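Cpftsy (Physcomitrella patens, PDB 4AK9) is the chloroplast FtsY, an SRP-receptor-type GTPase that probably takes part in delivering proteins to the thylakoid membrane through the signal recognition particle pathway. Local coordinates at residues L92-T101 / F307-F317. Numbering follows the deposited sequence.
Sequences LKKNIFKLLT and FDAQSFVDALF
Phe-97 and Ala-309 approach to 6.0 Å between their CA atoms where segment 92-101 of helix 85-101 and helix 309-316 run roughly antiparallel, the short segments at 145° with axes 9.5 Å apart. Val-313 illustrates knobs-into-holes packing, sitting among Lys-93, Ile-96, Phe-97 and Leu-100. Its two methyls divide the work: CG1 lies against CB of Lys-93, CG2 against CG2 of Ile-96. Near the N-terminal end of helix 309-316, the small Ala-309 is consistent with the short CA separation, its CB lying 3.5 Å from CG2 of Thr-101, while Leu-100 sends CD1 to CD2 of Phe-312. Gln-310, bent at chi2 (56°), lays OE1 over one face of the Phe-97 ring, 3.4 Å from CD1. The methylene chain of Lys-93 runs counter to the Phe-317 side chain, CG and CD against its CB; a bend at chi3 (55°) helps bring NZ to Phe-317 O at 3.1 Å, almost in line with the carbonyl, with a long salt bridge to Asp-314. A methionine in place of Lys-93 would probably leave the Phe-317 carbonyl without this donor and Asp-314 without its cationic neighbour. The Phe-317 ring also meets CD1 of Ile-96 through CE2 (3.7 Å). The contact thus joins the N-domain helical bundle to the C-terminal helix of the GTPase domain: helix 63-78 packs on Leu-92, helix 280-288 meets Ile-96, Phe-307 and Phe-312, helix 24-30 reaches Leu-316 and Phe-317, and Phe-307 continues from edge strand 304-306.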
# COMPACT_ATOMS: atom_id res chain seq x y z
N LEU A 92 -18.07 -9.48 -8.51
CA LEU A 92 -16.94 -8.97 -7.73
C LEU A 92 -16.78 -9.75 -6.42
O LEU A 92 -15.70 -10.20 -6.08
CB LEU A 92 -17.13 -7.48 -7.46
CG LEU A 92 -16.13 -6.81 -6.49
CD1 LEU A 92 -14.70 -6.84 -7.06
CD2 LEU A 92 -16.56 -5.40 -6.21
N LYS A 93 -17.88 -9.92 -5.69
CA LYS A 93 -17.85 -10.66 -4.43
C LYS A 93 -17.44 -12.10 -4.65
O LYS A 93 -16.63 -12.63 -3.89
CB LYS A 93 -19.19 -10.58 -3.69
CG LYS A 93 -19.58 -9.17 -3.28
CD LYS A 93 -20.98 -9.11 -2.62
CE LYS A 93 -21.05 -10.05 -1.43
NZ LYS A 93 -22.33 -9.90 -0.66
N LYS A 94 -18.02 -12.76 -5.66
CA LYS A 94 -17.69 -14.17 -5.91
C LYS A 94 -16.25 -14.38 -6.32
O LYS A 94 -15.64 -15.36 -5.92
CB LYS A 94 -18.62 -14.78 -6.97
CG LYS A 94 -20.03 -14.89 -6.47
CD LYS A 94 -21.01 -15.35 -7.55
CE LYS A 94 -22.44 -15.36 -7.00
NZ LYS A 94 -23.46 -15.24 -8.08
N ASN A 95 -15.71 -13.47 -7.12
CA ASN A 95 -14.34 -13.58 -7.57
C ASN A 95 -13.39 -13.42 -6.39
O ASN A 95 -12.37 -14.11 -6.32
CB ASN A 95 -13.99 -12.54 -8.63
CG ASN A 95 -14.71 -12.79 -9.94
OD1 ASN A 95 -15.24 -13.87 -10.18
ND2 ASN A 95 -14.73 -11.77 -10.80
N ILE A 96 -13.74 -12.56 -5.44
CA ILE A 96 -12.90 -12.40 -4.26
C ILE A 96 -12.98 -13.65 -3.41
O ILE A 96 -11.96 -14.15 -2.92
CB ILE A 96 -13.27 -11.13 -3.44
CG1 ILE A 96 -12.94 -9.90 -4.27
CG2 ILE A 96 -12.50 -11.11 -2.11
CD1 ILE A 96 -13.55 -8.60 -3.76
N PHE A 97 -14.18 -14.20 -3.24
CA PHE A 97 -14.31 -15.47 -2.54
C PHE A 97 -13.47 -16.58 -3.19
O PHE A 97 -12.80 -17.34 -2.51
CB PHE A 97 -15.78 -15.89 -2.45
CG PHE A 97 -15.97 -17.21 -1.78
CD1 PHE A 97 -15.98 -17.30 -0.41
CD2 PHE A 97 -16.11 -18.37 -2.53
CE1 PHE A 97 -16.13 -18.54 0.22
CE2 PHE A 97 -16.29 -19.60 -1.91
CZ PHE A 97 -16.29 -19.68 -0.53
N LYS A 98 -13.51 -16.67 -4.52
CA LYS A 98 -12.72 -17.69 -5.20
C LYS A 98 -11.22 -17.53 -5.00
O LYS A 98 -10.53 -18.51 -4.73
CB LYS A 98 -13.05 -17.70 -6.69
CG LYS A 98 -14.44 -18.23 -6.93
CD LYS A 98 -14.82 -18.27 -8.40
CE LYS A 98 -14.01 -19.30 -9.18
NZ LYS A 98 -12.68 -18.80 -9.66
N LEU A 99 -10.73 -16.30 -5.12
CA LEU A 99 -9.31 -16.04 -4.91
C LEU A 99 -8.90 -16.47 -3.51
O LEU A 99 -7.78 -16.95 -3.32
CB LEU A 99 -8.99 -14.56 -5.06
CG LEU A 99 -8.92 -14.00 -6.47
CD1 LEU A 99 -8.24 -12.63 -6.38
CD2 LEU A 99 -8.12 -14.95 -7.36
N LEU A 100 -9.80 -16.30 -2.53
CA LEU A 100 -9.49 -16.64 -1.13
C LEU A 100 -9.49 -18.14 -0.83
O LEU A 100 -8.97 -18.57 0.19
CB LEU A 100 -10.43 -15.90 -0.16
CG LEU A 100 -10.18 -14.39 0.03
CD1 LEU A 100 -11.43 -13.74 0.70
CD2 LEU A 100 -8.94 -14.17 0.91
N THR A 101 -10.08 -18.94 -1.71
CA THR A 101 -10.36 -20.32 -1.37
C THR A 101 -9.88 -21.36 -2.39
O THR A 101 -9.73 -22.53 -2.04
CB THR A 101 -11.88 -20.52 -1.23
OG1 THR A 101 -12.53 -20.06 -2.43
CG2 THR A 101 -12.44 -19.75 -0.02
N PHE A 307 -10.35 -17.11 10.58
CA PHE A 307 -10.72 -16.54 9.31
C PHE A 307 -11.72 -17.42 8.55
O PHE A 307 -11.62 -18.64 8.52
CB PHE A 307 -9.47 -16.32 8.45
CG PHE A 307 -9.75 -15.59 7.17
CD1 PHE A 307 -9.98 -14.23 7.17
CD2 PHE A 307 -9.78 -16.28 5.96
CE1 PHE A 307 -10.26 -13.54 5.98
CE2 PHE A 307 -10.04 -15.61 4.78
CZ PHE A 307 -10.28 -14.24 4.79
N ASP A 308 -12.71 -16.79 7.92
CA ASP A 308 -13.58 -17.49 7.00
C ASP A 308 -13.82 -16.58 5.80
O ASP A 308 -14.23 -15.43 5.96
CB ASP A 308 -14.92 -17.83 7.66
CG ASP A 308 -15.89 -18.45 6.70
OD1 ASP A 308 -15.65 -19.61 6.28
OD2 ASP A 308 -16.90 -17.80 6.34
N ALA A 309 -13.58 -17.10 4.60
CA ALA A 309 -13.60 -16.29 3.38
C ALA A 309 -14.99 -15.69 3.12
O ALA A 309 -15.12 -14.53 2.82
CB ALA A 309 -13.17 -17.13 2.20
N GLN A 310 -16.03 -16.49 3.26
CA GLN A 310 -17.37 -15.91 3.06
C GLN A 310 -17.70 -14.79 4.06
O GLN A 310 -18.23 -13.74 3.68
CB GLN A 310 -18.44 -17.00 3.04
CG GLN A 310 -19.77 -16.50 2.46
CD GLN A 310 -19.63 -15.94 1.06
OE1 GLN A 310 -19.27 -16.65 0.11
NE2 GLN A 310 -19.90 -14.63 0.92
N SER A 311 -17.40 -15.00 5.34
CA SER A 311 -17.66 -13.97 6.35
C SER A 311 -16.89 -12.70 6.07
O SER A 311 -17.39 -11.59 6.27
CB SER A 311 -17.24 -14.47 7.73
OG SER A 311 -17.84 -15.74 7.97
N PHE A 312 -15.65 -12.87 5.61
CA PHE A 312 -14.82 -11.72 5.30
C PHE A 312 -15.43 -10.93 4.14
O PHE A 312 -15.53 -9.69 4.20
CB PHE A 312 -13.40 -12.20 4.95
CG PHE A 312 -12.50 -11.12 4.44
CD1 PHE A 312 -11.93 -10.19 5.30
CD2 PHE A 312 -12.20 -11.04 3.07
CE1 PHE A 312 -11.08 -9.19 4.80
CE2 PHE A 312 -11.34 -10.03 2.57
CZ PHE A 312 -10.78 -9.12 3.45
N VAL A 313 -15.85 -11.64 3.09
CA VAL A 313 -16.38 -10.95 1.93
C VAL A 313 -17.67 -10.21 2.33
O VAL A 313 -17.89 -9.05 1.95
CB VAL A 313 -16.64 -11.92 0.74
CG1 VAL A 313 -17.37 -11.19 -0.40
CG2 VAL A 313 -15.31 -12.51 0.24
N ASP A 314 -18.50 -10.87 3.13
CA ASP A 314 -19.71 -10.22 3.65
C ASP A 314 -19.45 -9.00 4.55
O ASP A 314 -20.27 -8.07 4.63
CB ASP A 314 -20.59 -11.23 4.38
CG ASP A 314 -21.18 -12.28 3.44
OD1 ASP A 314 -21.31 -12.01 2.22
OD2 ASP A 314 -21.51 -13.37 3.94
N ALA A 315 -18.31 -8.99 5.24
CA ALA A 315 -17.92 -7.85 6.05
C ALA A 315 -17.46 -6.65 5.21
O ALA A 315 -17.69 -5.50 5.57
CB ALA A 315 -16.86 -8.25 7.06
N LEU A 316 -16.81 -6.92 4.08
CA LEU A 316 -16.38 -5.86 3.17
C LEU A 316 -17.54 -5.34 2.34
O LEU A 316 -17.61 -4.15 2.05
CB LEU A 316 -15.35 -6.40 2.20
CG LEU A 316 -14.04 -6.87 2.82
CD1 LEU A 316 -13.00 -6.99 1.73
CD2 LEU A 316 -13.62 -5.91 3.87
N PHE A 317 -18.43 -6.25 1.96
CA PHE A 317 -19.52 -5.94 1.03
C PHE A 317 -20.84 -6.48 1.54
O PHE A 317 -21.36 -7.45 1.00
CB PHE A 317 -19.25 -6.57 -0.34
CG PHE A 317 -18.03 -6.07 -1.03
CD1 PHE A 317 -18.00 -4.80 -1.60
CD2 PHE A 317 -16.90 -6.88 -1.14
CE1 PHE A 317 -16.86 -4.34 -2.26
CE2 PHE A 317 -15.75 -6.43 -1.81
CZ PHE A 317 -15.73 -5.17 -2.37